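Local coordinates for protein metallocarboxypeptidase (Trypanosoma cruzi, PDB 3DWC) that probably releases C-terminal amino acids, with broad specificity except for proline, as a metal-dependent carboxypeptidase of the M32 family, at residues Ile136-Phe139 with Arg140-Lys144; His153-Glu156 with Ala157-Ile161. All coordinates share one frame; numbering follows the deposited sequence.

Interaction 1 (Ile136-Phe139 with Arg140-Lys144); sequences IALF and REEGK
R140 lays its guanidinium over the side chain of I136, one turn earlier on the same helix. The methyl CG2 of I136 meets one face of the guanidinium, 3.5 Å from R140 NE and 3.7 Å from CZ. Two torsions bring them together: CG2 of I136 stands anti to its backbone N, while R140 sets CG beside its own N (chi1 -70°) and then runs extended from CG to NE, back along the helix toward its N-terminal end. On the way the aliphatic part of R140 brushes the I136 carbonyl, with CG 3.1 Å from I136 O. That oxygen also accepts the backbone N-H of R140. The polar end of R140 is held elsewhere, NH1 donating to the carbonyl of L372.

L138 sends one methyl toward each of two glutamates. CD2 comes within 4.0 Å of E141 OE1 and CD1 within 4.1 Å of E142 OE1, both loose contacts. E142 OE1 also lies at the edge of the F139 ring, near its plane. The extended glutamate chains carry their carboxylates out to partners beyond this turn: E141 pairs with R104, E142 with K105 and R146. The helical i to i+4 pattern continues with G143 N donating almost straight to F139 O at 2.8 Å (172°).

These turns belong to helix 125-147. L138, E141 and E142 pack on helix 99-122, I136, F139 and R140 on helix 358-374, and E142 also reaches helix 154-162; the F139 ring stacks with F417.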
ATOM      1  N   ILE B 136     -26.085  19.597  12.100  1.00 51.53           N
ATOM      2  CA  ILE B 136     -26.381  19.805  13.506  1.00 51.90           C
ATOM      3  C   ILE B 136     -27.589  18.975  13.956  1.00 52.17           C
ATOM      4  O   ILE B 136     -27.631  18.526  15.100  1.00 52.81           O
ATOM      5  CB  ILE B 136     -26.599  21.320  13.844  1.00 52.14           C
ATOM      6  CG1 ILE B 136     -25.333  22.129  13.555  1.00 53.40           C
ATOM      7  CG2 ILE B 136     -26.992  21.522  15.317  1.00 51.56           C
ATOM      8  CD1 ILE B 136     -24.129  21.733  14.403  1.00 54.26           C
ATOM      9  N   ALA B 137     -28.569  18.765  13.077  1.00 51.97           N
ATOM     10  CA  ALA B 137     -29.730  17.944  13.432  1.00 51.56           C
ATOM     11  C   ALA B 137     -29.365  16.463  13.450  1.00 51.16           C
ATOM     12  O   ALA B 137     -29.858  15.707  14.278  1.00 50.75           O
ATOM     13  CB  ALA B 137     -30.884  18.202  12.474  1.00 51.73           C
ATOM     14  N   LEU B 138     -28.496  16.065  12.524  1.00 51.36           N
ATOM     15  CA  LEU B 138     -27.961  14.696  12.465  1.00 51.59           C
ATOM     16  C   LEU B 138     -27.118  14.351  13.712  1.00 51.82           C
ATOM     17  O   LEU B 138     -27.265  13.258  14.290  1.00 51.45           O
ATOM     18  CB  LEU B 138     -27.113  14.525  11.195  1.00 51.68           C
ATOM     19  CG  LEU B 138     -26.828  13.131  10.627  1.00 51.98           C
ATOM     20  CD1 LEU B 138     -25.718  12.442  11.398  1.00 54.19           C
ATOM     21  CD2 LEU B 138     -28.058  12.261  10.594  1.00 52.64           C
ATOM     22  N   PHE B 139     -26.244  15.287  14.109  1.00 51.76           N
ATOM     23  CA  PHE B 139     -25.379  15.128  15.293  1.00 51.47           C
ATOM     24  C   PHE B 139     -26.189  14.996  16.553  1.00 51.46           C
ATOM     25  O   PHE B 139     -25.868  14.162  17.413  1.00 51.84           O
ATOM     26  CB  PHE B 139     -24.450  16.337  15.483  1.00 51.49           C
ATOM     27  CG  PHE B 139     -23.417  16.508  14.417  1.00 51.24           C
ATOM     28  CD1 PHE B 139     -23.037  17.776  14.019  1.00 50.76           C
ATOM     29  CD2 PHE B 139     -22.781  15.405  13.830  1.00 53.37           C
ATOM     30  CE1 PHE B 139     -22.073  17.951  13.055  1.00 51.82           C
ATOM     31  CE2 PHE B 139     -21.816  15.579  12.876  1.00 51.02           C
ATOM     32  CZ  PHE B 139     -21.466  16.844  12.480  1.00 51.30           C
ATOM     33  N   ARG B 140     -27.218  15.837  16.680  1.00 51.63           N
ATOM     34  CA  ARG B 140     -28.138  15.768  17.821  1.00 51.81           C
ATOM     35  C   ARG B 140     -28.836  14.420  17.859  1.00 51.50           C
ATOM     36  O   ARG B 140     -29.073  13.864  18.941  1.00 51.47           O
ATOM     37  CB  ARG B 140     -29.206  16.862  17.753  1.00 52.34           C
ATOM     38  CG  ARG B 140     -28.710  18.286  17.997  1.00 53.49           C
ATOM     39  CD  ARG B 140     -29.790  19.305  17.613  1.00 53.45           C
ATOM     40  NE  ARG B 140     -29.343  20.695  17.757  1.00 54.35           N
ATOM     41  CZ  ARG B 140     -30.058  21.757  17.390  1.00 54.50           C
ATOM     42  NH1 ARG B 140     -29.572  22.987  17.571  1.00 54.97           N
ATOM     43  NH2 ARG B 140     -31.255  21.600  16.835  1.00 54.23           N
ATOM     44  N   GLU B 141     -29.179  13.912  16.673  1.00 51.04           N
ATOM     45  CA  GLU B 141     -29.832  12.612  16.543  1.00 50.61           C
ATOM     46  C   GLU B 141     -28.831  11.513  16.839  1.00 50.10           C
ATOM     47  O   GLU B 141     -29.161  10.518  17.494  1.00 49.68           O
ATOM     48  CB  GLU B 141     -30.402  12.421  15.136  1.00 50.65           C
ATOM     49  CG  GLU B 141     -31.222  11.128  14.980  1.00 50.69           C
ATOM     50  CD  GLU B 141     -31.832  10.966  13.596  1.00 50.42           C
ATOM     51  OE1 GLU B 141     -31.405  11.681  12.661  1.00 47.70           O
ATOM     52  OE2 GLU B 141     -32.732  10.105  13.449  1.00 51.32           O
ATOM     53  N   GLU B 142     -27.611  11.697  16.346  1.00 49.81           N
ATOM     54  CA  GLU B 142     -26.523  10.767  16.637  1.00 49.69           C
ATOM     55  C   GLU B 142     -26.275  10.634  18.145  1.00 49.17           C
ATOM     56  O   GLU B 142     -26.273   9.524  18.672  1.00 49.43           O
ATOM     57  CB  GLU B 142     -25.238  11.163  15.902  1.00 49.57           C
ATOM     58  CG  GLU B 142     -24.163  10.073  15.991  1.00 49.75           C
ATOM     59  CD  GLU B 142     -22.974  10.292  15.066  1.00 50.19           C
ATOM     60  OE1 GLU B 142     -23.027  11.203  14.219  1.00 47.41           O
ATOM     61  OE2 GLU B 142     -21.976   9.539  15.193  1.00 50.20           O
ATOM     62  N   GLY B 143     -26.111  11.760  18.836  1.00 49.05           N
ATOM     63  CA  GLY B 143     -25.928  11.760  20.293  1.00 48.74           C
ATOM     64  C   GLY B 143     -26.940  10.911  21.022  1.00 48.95           C
ATOM     65  O   GLY B 143     -26.589  10.090  21.894  1.00 49.43           O
ATOM     66  N   LYS B 144     -28.213  11.094  20.683  1.00 48.55           N
ATOM     67  CA  LYS B 144     -29.266  10.326  21.334  1.00 48.21           C
ATOM     68  C   LYS B 144     -29.114   8.805  21.130  1.00 47.67           C
ATOM     69  O   LYS B 144     -29.260   8.021  22.074  1.00 47.19           O
ATOM     70  CB  LYS B 144     -30.638  10.803  20.860  1.00 48.64           C
ATOM     71  CG  LYS B 144     -31.093  12.092  21.519  1.00 49.17           C
ATOM     72  CD  LYS B 144     -32.524  12.451  21.101  1.00 49.21           C
ATOM     73  CE  LYS B 144     -32.911  13.867  21.543  1.00 50.16           C
ATOM     74  NZ  LYS B 144     -31.944  14.911  21.052  1.00 50.10           N
TER

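Interaction 2 (His153-Glu156 with Ala157-Ile161); sequences HPYE and ALVDI
Y155 and V159 meet one turn apart, with methyl CG2 of V159 over the centre of the tyrosine ring. This CH-pi contact is 3.9 Å from CG2 to the ring centroid and only 11° off the ring normal. The phenol oxygen hydrogen-bonds to E369. Y155 O accepts V159 N at 2.8 Å in a nearly straight bond (168°), and a weak second one from L158 N. L158 N also donates to P154 O at 3.1 Å, so its hydrogen is shared between two carbonyls.

The first turn of helix 154-162 is closed by an N-cap: H153 ND1 accepts the backbone N-H of Y155 at 3.1 Å, with the donor near the imidazole plane. H153 sets CG anti to its backbone N (chi1 -174°), bringing the ring round to that N-H, and its other nitrogen, NE2, hydrogen-bonds to D374. P154 follows at the first helical position, where its ring nitrogen has no hydrogen to satisfy. H153 O then accepts from A157 N at 3.0 Å, starting the regular i to i+4 series.

E156 O takes D160 N at 3.0 Å. Both acidic side chains find backbone donors beyond the helix: E156 OE2 accepts from L168 N and D160 OD1 from G165 N, while D160 OD2 forms a salt bridge with R89.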
ATOM      1  N   HIS B 153     -25.961  12.936  28.254  1.00 47.50           N
ATOM      2  CA  HIS B 153     -26.209  14.057  27.368  1.00 46.72           C
ATOM      3  C   HIS B 153     -25.722  13.682  25.944  1.00 46.04           C
ATOM      4  O   HIS B 153     -24.644  13.116  25.790  1.00 46.37           O
ATOM      5  CB  HIS B 153     -25.454  15.270  27.919  1.00 47.64           C
ATOM      6  CG  HIS B 153     -25.724  16.539  27.178  1.00 49.26           C
ATOM      7  ND1 HIS B 153     -25.616  16.640  25.805  1.00 52.78           N
ATOM      8  CD2 HIS B 153     -26.105  17.763  27.616  1.00 53.29           C
ATOM      9  CE1 HIS B 153     -25.920  17.868  25.426  1.00 54.17           C
ATOM     10  NE2 HIS B 153     -26.224  18.570  26.508  1.00 55.36           N
ATOM     11  N   PRO B 154     -26.539  13.919  24.902  1.00 44.93           N
ATOM     12  CA  PRO B 154     -26.099  13.597  23.528  1.00 43.95           C
ATOM     13  C   PRO B 154     -24.646  13.946  23.176  1.00 42.96           C
ATOM     14  O   PRO B 154     -23.957  13.119  22.581  1.00 43.38           O
ATOM     15  CB  PRO B 154     -27.058  14.404  22.645  1.00 44.00           C
ATOM     16  CG  PRO B 154     -28.077  15.053  23.601  1.00 45.17           C
ATOM     17  CD  PRO B 154     -27.931  14.408  24.924  1.00 45.21           C
ATOM     18  N   TYR B 155     -24.199  15.153  23.534  1.00 41.40           N
ATOM     19  CA  TYR B 155     -22.823  15.595  23.277  1.00 40.31           C
ATOM     20  C   TYR B 155     -21.825  14.729  24.042  1.00 39.08           C
ATOM     21  O   TYR B 155     -20.792  14.374  23.520  1.00 38.85           O
ATOM     22  CB  TYR B 155     -22.626  17.076  23.646  1.00 39.90           C
ATOM     23  CG  TYR B 155     -21.314  17.685  23.162  1.00 39.92           C
ATOM     24  CD1 TYR B 155     -20.849  17.474  21.871  1.00 38.89           C
ATOM     25  CD2 TYR B 155     -20.550  18.470  23.996  1.00 40.46           C
ATOM     26  CE1 TYR B 155     -19.650  18.032  21.430  1.00 38.76           C
ATOM     27  CE2 TYR B 155     -19.339  19.028  23.567  1.00 39.51           C
ATOM     28  CZ  TYR B 155     -18.898  18.811  22.293  1.00 40.02           C
ATOM     29  OH  TYR B 155     -17.692  19.358  21.892  1.00 39.71           O
ATOM     30  N   GLU B 156     -22.136  14.386  25.278  1.00 38.25           N
ATOM     31  CA  GLU B 156     -21.323  13.441  26.017  1.00 37.89           C
ATOM     32  C   GLU B 156     -21.191  12.093  25.287  1.00 37.48           C
ATOM     33  O   GLU B 156     -20.107  11.516  25.225  1.00 36.71           O
ATOM     34  CB  GLU B 156     -21.864  13.226  27.427  1.00 37.74           C
ATOM     35  CG  GLU B 156     -20.922  12.399  28.261  1.00 37.87           C
ATOM     36  CD  GLU B 156     -21.294  12.349  29.717  1.00 37.68           C
ATOM     37  OE1 GLU B 156     -21.185  11.243  30.296  1.00 40.44           O
ATOM     38  OE2 GLU B 156     -21.643  13.410  30.285  1.00 35.76           O
ATOM     39  N   ALA B 157     -22.297  11.590  24.745  1.00 37.80           N
ATOM     40  CA  ALA B 157     -22.280  10.338  23.964  1.00 37.12           C
ATOM     41  C   ALA B 157     -21.346  10.473  22.767  1.00 36.85           C
ATOM     42  O   ALA B 157     -20.665   9.506  22.379  1.00 37.74           O
ATOM     43  CB  ALA B 157     -23.716   9.944  23.530  1.00 36.61           C
ATOM     44  N   LEU B 158     -21.260  11.680  22.206  1.00 36.11           N
ATOM     45  CA  LEU B 158     -20.402  11.926  21.057  1.00 36.07           C
ATOM     46  C   LEU B 158     -18.921  12.084  21.462  1.00 35.64           C
ATOM     47  O   LEU B 158     -18.034  11.501  20.839  1.00 34.59           O
ATOM     48  CB  LEU B 158     -20.895  13.120  20.244  1.00 36.00           C
ATOM     49  CG  LEU B 158     -22.205  12.915  19.439  1.00 36.46           C
ATOM     50  CD1 LEU B 158     -22.765  14.262  18.995  1.00 37.45           C
ATOM     51  CD2 LEU B 158     -22.008  12.008  18.223  1.00 36.35           C
ATOM     52  N   VAL B 159     -18.659  12.853  22.512  1.00 35.53           N
ATOM     53  CA  VAL B 159     -17.282  13.020  22.987  1.00 35.58           C
ATOM     54  C   VAL B 159     -16.689  11.656  23.377  1.00 35.49           C
ATOM     55  O   VAL B 159     -15.512  11.391  23.147  1.00 34.90           O
ATOM     56  CB  VAL B 159     -17.201  14.016  24.153  1.00 35.95           C
ATOM     57  CG1 VAL B 159     -15.798  14.001  24.786  1.00 35.66           C
ATOM     58  CG2 VAL B 159     -17.590  15.447  23.652  1.00 36.79           C
ATOM     59  N   ASP B 160     -17.538  10.797  23.929  1.00 35.21           N
ATOM     60  CA  ASP B 160     -17.182   9.439  24.300  1.00 35.40           C
ATOM     61  C   ASP B 160     -16.623   8.610  23.145  1.00 35.33           C
ATOM     62  O   ASP B 160     -15.881   7.686  23.402  1.00 35.33           O
ATOM     63  CB  ASP B 160     -18.406   8.727  24.892  1.00 35.48           C
ATOM     64  CG  ASP B 160     -18.069   7.359  25.499  1.00 36.71           C
ATOM     65  OD1 ASP B 160     -17.483   7.306  26.606  1.00 35.41           O
ATOM     66  OD2 ASP B 160     -18.393   6.332  24.860  1.00 40.51           O
ATOM     67  N   ILE B 161     -16.972   8.933  21.900  1.00 34.26           N
ATOM     68  CA  ILE B 161     -16.420   8.232  20.746  1.00 34.94           C
ATOM     69  C   ILE B 161     -14.885   8.321  20.759  1.00 35.21           C
ATOM     70  O   ILE B 161     -14.168   7.317  20.536  1.00 35.92           O
ATOM     71  CB  ILE B 161     -16.976   8.807  19.388  1.00 34.81           C
ATOM     72  CG1 ILE B 161     -18.481   8.651  19.291  1.00 34.24           C
ATOM     73  CG2 ILE B 161     -16.326   8.120  18.172  1.00 34.69           C
ATOM     74  CD1 ILE B 161     -19.116   9.421  18.073  1.00 34.98           C
TER

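Interactions 1 and 2 lie in series along the chain, on consecutive helices 125-147 and 154-162, with centres about 10 Å apart. They touch directly. G143 offers a surface without a side chain: its CA is 3.7 Å from P154 CB and its O is 3.3 Å from A157 CB. L158 fits alongside, CD1 at 3.5 Å from F139 O and CD2 at 3.7 Å from E142 CG. F417 is a neighbour of both F139 and Y155. In this largely helical M32 fold the two successive helices thus pack on each other and on helix 358-374, away from the cobalt site of H267, H271 and E298.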